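Local coordinates for putative uncharacterized protein (Bacillus anthracis, PDB 3LNO) that is of unknown function but probably takes part in iron-sulfur cluster assembly, at residues L25-I29 / V30-L34; M50-S54 / I55-M59; S65-K68 / K69-T73. All blocks are in the same frame, centred on the assembly; numbering follows the deposited sequence.

Contact 1 (L25-I29 / V30-L34); sequences LGVDI and VNLGL
D28 and N31 hold the tight end of this contact: D28 OD1 accepts the backbone N-H of N31 at 2.6 Å, N to OD1, in a nearly straight bond. The donor arrives from above the carboxylate plane, 37° out of it, and CB of V30 presses on the same oxygen from 3.1 Å. What puts the carboxylate there is its first torsion: chi1 of 69° places CG between the backbone N and the carbonyl carbon of D28, folded over the first turn that follows. The backbone carbonyl of D28 is used as well, L32 N bonding to D28 O at 3.0 Å. D28 is thus the N-cap of the one-turn helix 29-32, which comes directly after the short strand 27-28. At the other end of that turn the chain leaves helical geometry at G33, whose phi is positive, in a Schellman motif: L34 N reaches back to I29 O at 3.0 Å and G33 N to V30 O at 2.9 Å. Next to this closure I29 and L34 cross at about a right angle, CG2 of I29 lying 4.1 Å from CD1 of L34. Both side chains are buried, and I29 reaches I63 of helix 60-74. The packing is looser at L25 and V27, partly exposed residues that meet the buried L32 by apolar contact and mainly through one methyl each, L25 CD1 standing 3.7 Å from L32 CD2, while CG1 of V27 slants against CG of L32 over the same distance. The carbonyl oxygen of L32 takes a hydrogen bond from NE1 of W91.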
loop_
_atom_site.group_PDB
_atom_site.type_symbol
_atom_site.label_atom_id
_atom_site.label_comp_id
_atom_site.label_asym_id
_atom_site.label_seq_id
_atom_site.Cartn_x
_atom_site.Cartn_y
_atom_site.Cartn_z
ATOM N N LEU A 25 -9.959 9.172 4.966
ATOM C CA LEU A 25 -9.034 9.892 5.833
ATOM C C LEU A 25 -8.209 10.954 5.143
ATOM O O LEU A 25 -7.570 11.757 5.811
ATOM C CB LEU A 25 -8.106 8.932 6.555
ATOM C CG LEU A 25 -8.791 8.170 7.666
ATOM C CD1 LEU A 25 -7.866 7.078 8.180
ATOM C CD2 LEU A 25 -9.213 9.150 8.782
ATOM N N GLY A 26 -8.197 10.955 3.815
ATOM C CA GLY A 26 -7.367 11.901 3.086
ATOM C C GLY A 26 -5.874 11.685 3.301
ATOM O O GLY A 26 -5.094 12.625 3.181
ATOM N N VAL A 27 -5.475 10.445 3.596
ATOM C CA VAL A 27 -4.071 10.116 3.851
ATOM C C VAL A 27 -3.721 8.893 3.020
ATOM O O VAL A 27 -4.575 8.022 2.829
ATOM C CB VAL A 27 -3.823 9.872 5.370
ATOM C CG1 VAL A 27 -2.458 9.248 5.639
ATOM C CG2 VAL A 27 -3.924 11.193 6.116
ATOM N N ASP A 28 -2.500 8.823 2.494
ATOM C CA ASP A 28 -2.136 7.694 1.630
ATOM C C ASP A 28 -1.941 6.421 2.431
ATOM O O ASP A 28 -1.667 6.472 3.629
ATOM C CB ASP A 28 -0.889 7.985 0.817
ATOM C CG ASP A 28 0.363 8.058 1.674
ATOM O OD1 ASP A 28 0.877 6.985 2.093
ATOM O OD2 ASP A 28 0.844 9.195 1.920
ATOM N N ILE A 29 -2.051 5.278 1.765
ATOM C CA ILE A 29 -2.079 4.007 2.482
ATOM C C ILE A 29 -0.742 3.660 3.138
ATOM O O ILE A 29 -0.681 2.905 4.110
ATOM C CB ILE A 29 -2.577 2.868 1.561
ATOM C CG1 ILE A 29 -1.617 2.652 0.390
ATOM C CG2 ILE A 29 -3.940 3.220 1.020
ATOM C CD1 ILE A 29 -1.970 1.443 -0.497
ATOM N N VAL A 30 0.338 4.163 2.564
ATOM C CA VAL A 30 1.661 3.999 3.135
ATOM C C VAL A 30 1.744 4.732 4.487
ATOM O O VAL A 30 2.025 4.112 5.532
ATOM C CB VAL A 30 2.753 4.480 2.135
ATOM C CG1 VAL A 30 4.090 4.688 2.831
ATOM C CG2 VAL A 30 2.908 3.453 1.025
ATOM N N ASN A 31 1.456 6.035 4.482
ATOM C CA ASN A 31 1.484 6.799 5.732
ATOM C C ASN A 31 0.449 6.323 6.756
ATOM O O ASN A 31 0.667 6.442 7.954
ATOM C CB ASN A 31 1.415 8.312 5.475
ATOM C CG ASN A 31 2.746 8.875 4.991
ATOM O OD1 ASN A 31 2.906 9.148 3.804
ATOM N ND2 ASN A 31 3.717 9.033 5.909
ATOM N N LEU A 32 -0.644 5.717 6.293
ATOM C CA LEU A 32 -1.584 5.144 7.249
ATOM C C LEU A 32 -1.072 3.883 7.946
ATOM O O LEU A 32 -1.591 3.508 8.986
ATOM C CB LEU A 32 -2.921 4.818 6.597
ATOM C CG LEU A 32 -3.901 5.982 6.496
ATOM C CD1 LEU A 32 -5.189 5.492 5.849
ATOM C CD2 LEU A 32 -4.178 6.603 7.868
ATOM N N GLY A 33 -0.079 3.227 7.367
ATOM C CA GLY A 33 0.379 1.959 7.907
ATOM C C GLY A 33 -0.438 0.777 7.414
ATOM O O GLY A 33 -0.435 -0.287 8.054
ATOM N N LEU A 34 -1.167 0.947 6.308
ATOM C CA LEU A 34 -1.997 -0.156 5.794
ATOM C C LEU A 34 -1.237 -1.198 5.003
ATOM O O LEU A 34 -1.730 -2.314 4.850
ATOM C CB LEU A 34 -3.157 0.335 4.921
ATOM C CG LEU A 34 -4.158 1.274 5.593
ATOM C CD1 LEU A 34 -5.194 1.661 4.578
ATOM C CD2 LEU A 34 -4.795 0.573 6.810
#

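Contact 2 (M50-S54 / I55-M59); sequences MTMTS and IGCPM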
loop_
_atom_site.group_PDB
_atom_site.type_symbol
_atom_site.label_atom_id
_atom_site.label_comp_id
_atom_site.label_asym_id
_atom_site.label_seq_id
_atom_site.Cartn_x
_atom_site.Cartn_y
_atom_site.Cartn_z
HETATM N N MSE A 50 -1.905 -6.018 2.245
HETATM C CA MSE A 50 -2.336 -4.856 2.988
HETATM C C MSE A 50 -3.607 -5.160 3.759
HETATM O O MSE A 50 -4.232 -6.220 3.581
HETATM C CB MSE A 50 -2.564 -3.688 2.028
HETATM C CG MSE A 50 -3.746 -3.896 1.089
HETATM SE SE MSE A 50 -3.902 -2.365 -0.150
HETATM C CE MSE A 50 -4.216 -0.898 1.120
ATOM N N THR A 51 -3.976 -4.241 4.639
ATOM C CA THR A 51 -5.249 -4.349 5.345
ATOM C C THR A 51 -6.055 -3.064 5.138
ATOM O O THR A 51 -5.649 -2.211 4.358
ATOM C CB THR A 51 -5.032 -4.645 6.820
ATOM O OG1 THR A 51 -6.283 -5.025 7.396
ATOM C CG2 THR A 51 -4.486 -3.413 7.551
HETATM N N MSE A 52 -7.212 -2.939 5.783
HETATM C CA MSE A 52 -7.995 -1.701 5.725
HETATM C C MSE A 52 -8.122 -1.160 7.136
HETATM O O MSE A 52 -7.745 -1.838 8.095
HETATM C CB MSE A 52 -9.382 -1.974 5.171
HETATM C CG MSE A 52 -9.351 -2.566 3.774
HETATM SE SE MSE A 52 -8.859 -1.160 2.533
HETATM C CE MSE A 52 -7.825 -2.282 1.304
ATOM N N THR A 53 -8.659 0.043 7.288
ATOM C CA THR A 53 -8.805 0.588 8.636
ATOM C C THR A 53 -9.799 -0.186 9.516
ATOM O O THR A 53 -9.714 -0.133 10.736
ATOM C CB THR A 53 -9.167 2.074 8.619
ATOM O OG1 THR A 53 -10.372 2.268 7.863
ATOM C CG2 THR A 53 -8.058 2.859 7.987
ATOM N N SER A 54 -10.729 -0.900 8.884
ATOM C CA SER A 54 -11.783 -1.657 9.575
ATOM C C SER A 54 -12.339 -2.694 8.613
ATOM O O SER A 54 -12.403 -2.443 7.406
ATOM C CB SER A 54 -12.938 -0.736 10.007
ATOM O OG SER A 54 -13.501 -0.068 8.875
ATOM N N ILE A 55 -12.741 -3.849 9.137
ATOM C CA ILE A 55 -13.373 -4.869 8.308
ATOM C C ILE A 55 -14.542 -4.270 7.528
ATOM O O ILE A 55 -14.785 -4.637 6.374
ATOM C CB ILE A 55 -13.886 -6.054 9.134
ATOM C CG1 ILE A 55 -12.723 -6.764 9.822
ATOM C CG2 ILE A 55 -14.597 -7.051 8.231
ATOM C CD1 ILE A 55 -12.193 -7.923 9.020
ATOM N N GLY A 56 -15.248 -3.336 8.160
ATOM C CA GLY A 56 -16.396 -2.701 7.534
ATOM C C GLY A 56 -16.041 -1.878 6.309
ATOM O O GLY A 56 -16.819 -1.818 5.354
ATOM N N CYS A 57 -14.850 -1.276 6.338
ATOM C CA CYS A 57 -14.403 -0.274 5.359
ATOM C C CYS A 57 -14.949 -0.431 3.948
ATOM O O CYS A 57 -14.637 -1.394 3.252
ATOM C CB CYS A 57 -12.881 -0.207 5.303
ATOM S SG CYS A 57 -12.293 1.115 4.229
ATOM N N PRO A 58 -15.748 0.548 3.514
ATOM C CA PRO A 58 -16.493 0.504 2.253
ATOM C C PRO A 58 -15.622 0.815 1.040
ATOM O O PRO A 58 -15.970 0.418 -0.074
ATOM C CB PRO A 58 -17.542 1.611 2.429
ATOM C CG PRO A 58 -17.427 2.061 3.886
ATOM C CD PRO A 58 -16.039 1.763 4.287
HETATM N N MSE A 59 -14.505 1.510 1.254
HETATM C CA MSE A 59 -13.627 1.912 0.153
HETATM C C MSE A 59 -12.651 0.808 -0.277
HETATM O O MSE A 59 -11.783 1.020 -1.126
HETATM C CB MSE A 59 -12.867 3.192 0.525
HETATM C CG MSE A 59 -13.754 4.431 0.663
HETATM SE SE MSE A 59 -14.748 4.851 -0.971
HETATM C CE MSE A 59 -15.873 6.323 -0.322
#
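S54 and C57 meet over the flat carbonyl group of S54: the backbone N-H of C57 comes down on one face of it, 61° out of the plane, with C57 N 2.9 Å from S54 O. Because the approach is so far above the plane, the donor is not on a lone pair, and the N-H...O angle is a bent 141°. The beta carbon of C57 closes in on the same oxygen, CB to S54 O measuring 3.1 Å. A second grip on the amide comes from the serine side chain, whose OG accepts weakly from C57 N at 3.1 Å. That reach depends on chi1 of 58°, which sets OG between the backbone N and the carbonyl carbon of S54 and swings it toward the turn. The chain here is a type I beta turn from S54 to C57, with I55 and G56, both exposed, at its two corners; it lies in the loop that leads from strand 46-50 into helix 60-74, where M59 occupies the N-cap position. On the helix side the packing becomes apolar. CB of M52, a selenomethionine, rests against CB of C57 at 3.9 Å, both residues being buried, and the rest of the bent M52 side chain carries on to A60 and I63 of the helix. T53 takes a lesser part, its OG1 lying 4.3 Å from SG of C57. Farther out, C57 and P58 both touch E24, while I55 touches W87.

Contact 3 (S65-K68 / K69-T73); sequences SDVK and KVLST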
loop_
_atom_site.group_PDB
_atom_site.type_symbol
_atom_site.label_atom_id
_atom_site.label_comp_id
_atom_site.label_asym_id
_atom_site.label_seq_id
_atom_site.Cartn_x
_atom_site.Cartn_y
_atom_site.Cartn_z
ATOM N N SER A 65 -8.293 -1.427 -6.592
ATOM C CA SER A 65 -8.138 -1.062 -8.005
ATOM C C SER A 65 -7.199 0.151 -8.170
ATOM O O SER A 65 -6.447 0.245 -9.144
ATOM C CB SER A 65 -9.491 -0.854 -8.726
ATOM O OG SER A 65 -10.354 -0.027 -7.978
ATOM N N ASP A 66 -7.224 1.067 -7.204
ATOM C CA ASP A 66 -6.298 2.197 -7.226
ATOM C C ASP A 66 -4.828 1.740 -7.111
ATOM O O ASP A 66 -3.944 2.259 -7.798
ATOM C CB ASP A 66 -6.643 3.170 -6.115
ATOM C CG ASP A 66 -7.065 4.512 -6.642
ATOM O OD1 ASP A 66 -8.101 4.575 -7.347
ATOM O OD2 ASP A 66 -6.350 5.506 -6.358
ATOM N N VAL A 67 -4.575 0.739 -6.274
ATOM C CA VAL A 67 -3.250 0.136 -6.208
ATOM C C VAL A 67 -2.817 -0.382 -7.585
ATOM O O VAL A 67 -1.724 -0.073 -8.060
ATOM C CB VAL A 67 -3.174 -1.011 -5.143
ATOM C CG1 VAL A 67 -1.911 -1.800 -5.308
ATOM C CG2 VAL A 67 -3.204 -0.450 -3.722
ATOM N N LYS A 68 -3.683 -1.139 -8.259
ATOM C CA LYS A 68 -3.308 -1.674 -9.571
ATOM C C LYS A 68 -3.094 -0.587 -10.612
ATOM O O LYS A 68 -2.129 -0.609 -11.357
ATOM C CB LYS A 68 -4.325 -2.702 -10.058
ATOM C CG LYS A 68 -4.444 -3.884 -9.102
ATOM C CD LYS A 68 -5.333 -4.969 -9.684
ATOM C CE LYS A 68 -5.084 -6.318 -9.005
ATOM N NZ LYS A 68 -5.773 -7.386 -9.771
ATOM N N LYS A 69 -3.983 0.382 -10.655
ATOM C CA LYS A 69 -3.805 1.483 -11.588
ATOM C C LYS A 69 -2.521 2.252 -11.296
ATOM O O LYS A 69 -1.741 2.577 -12.215
ATOM C CB LYS A 69 -5.001 2.428 -11.509
ATOM C CG LYS A 69 -4.880 3.636 -12.431
ATOM C CD LYS A 69 -6.238 4.312 -12.698
ATOM C CE LYS A 69 -6.710 5.170 -11.517
ATOM N NZ LYS A 69 -7.908 6.010 -11.869
ATOM N N VAL A 70 -2.283 2.565 -10.026
ATOM C CA VAL A 70 -1.142 3.429 -9.725
ATOM C C VAL A 70 0.150 2.700 -10.089
ATOM O O VAL A 70 1.025 3.247 -10.758
ATOM C CB VAL A 70 -1.133 3.887 -8.254
ATOM C CG1 VAL A 70 0.311 4.230 -7.799
ATOM C CG2 VAL A 70 -2.076 5.080 -8.073
ATOM N N LEU A 71 0.266 1.446 -9.673
ATOM C CA LEU A 71 1.522 0.745 -9.918
ATOM C C LEU A 71 1.715 0.468 -11.412
ATOM O O LEU A 71 2.808 0.677 -11.936
ATOM C CB LEU A 71 1.622 -0.526 -9.082
ATOM C CG LEU A 71 1.647 -0.305 -7.578
ATOM C CD1 LEU A 71 1.809 -1.632 -6.871
ATOM C CD2 LEU A 71 2.802 0.662 -7.170
ATOM N N SER A 72 0.657 0.047 -12.115
ATOM C CA SER A 72 0.824 -0.282 -13.525
ATOM C C SER A 72 1.147 0.976 -14.320
ATOM O O SER A 72 1.921 0.951 -15.279
ATOM C CB SER A 72 -0.420 -0.974 -14.097
ATOM O OG SER A 72 -1.567 -0.135 -14.007
ATOM N N THR A 73 0.556 2.087 -13.913
ATOM C CA THR A 73 0.805 3.343 -14.602
ATOM C C THR A 73 2.160 3.949 -14.234
ATOM O O THR A 73 2.920 4.364 -15.107
ATOM C CB THR A 73 -0.287 4.352 -14.271
ATOM O OG1 THR A 73 -1.557 3.775 -14.610
ATOM C CG2 THR A 73 -0.063 5.642 -15.043
#
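V67 and L71 lie side by side and point the same way, one turn apart on helix 60-74, with CG1 of V67 4.0 Å from CD1 of L71. Both are buried. In L71 the first torsion, chi1 -64°, turns CG away from the carbonyl carbon and lets the branch run alongside its neighbour; CG also sits 3.4 Å from V67 O, over the carbonyl that receives L71 N. This is the inward ridge of the helix, which is the connecting helix of a beta-alpha-beta unit between the parallel strands 46-50 and 81-85: V67 reaches V83, L71 reaches I48 and I81. V70 touches V20 instead, its CG2 3.4 Å from D66 O. On the exposed flank the hydroxyls fold back on the backbone instead of projecting outward. S72 OG gives a hydrogen bond to K68 O at 2.8 Å, while S72 N bonds the same oxygen at 3.0 Å; the two donors arrive from opposite faces of the carbonyl plane. One residue on, T73 repeats the pattern, OG1 bonding to K69 O at 2.7 Å and the backbone N of T73 meeting that carbonyl from its other face. Each hydroxyl's own bond to the carbonyl should limit its rotation, and each of the two carbonyl oxygens accepts two donors. Elsewhere on the helix D66 and K69 carry opposite charges, yet OD1 of D66 remains 4.7 Å from NZ of K69, so any attraction between them acts at a distance.

In the fold
All three contacts are local and stand in series, so none encloses or crosses another. From the N terminus, contact 1 closes the turn between strand 27-28 and strand 35-40; contact 2 follows strand 46-50 and closes the turn that leads into helix 60-74; contact 3 lies along that helix before the chain enters strand 81-85. Their centres are about 12 to 18 Å apart, yet the segments touch. L34 O probably accepts from T51 N, at 3.0 Å, joining contacts 1 and 2 through backbone. I29, M50 and V67 bring one residue from each contact together, tying the one-turn helix to the three-stranded sheet and the long helix packed on it.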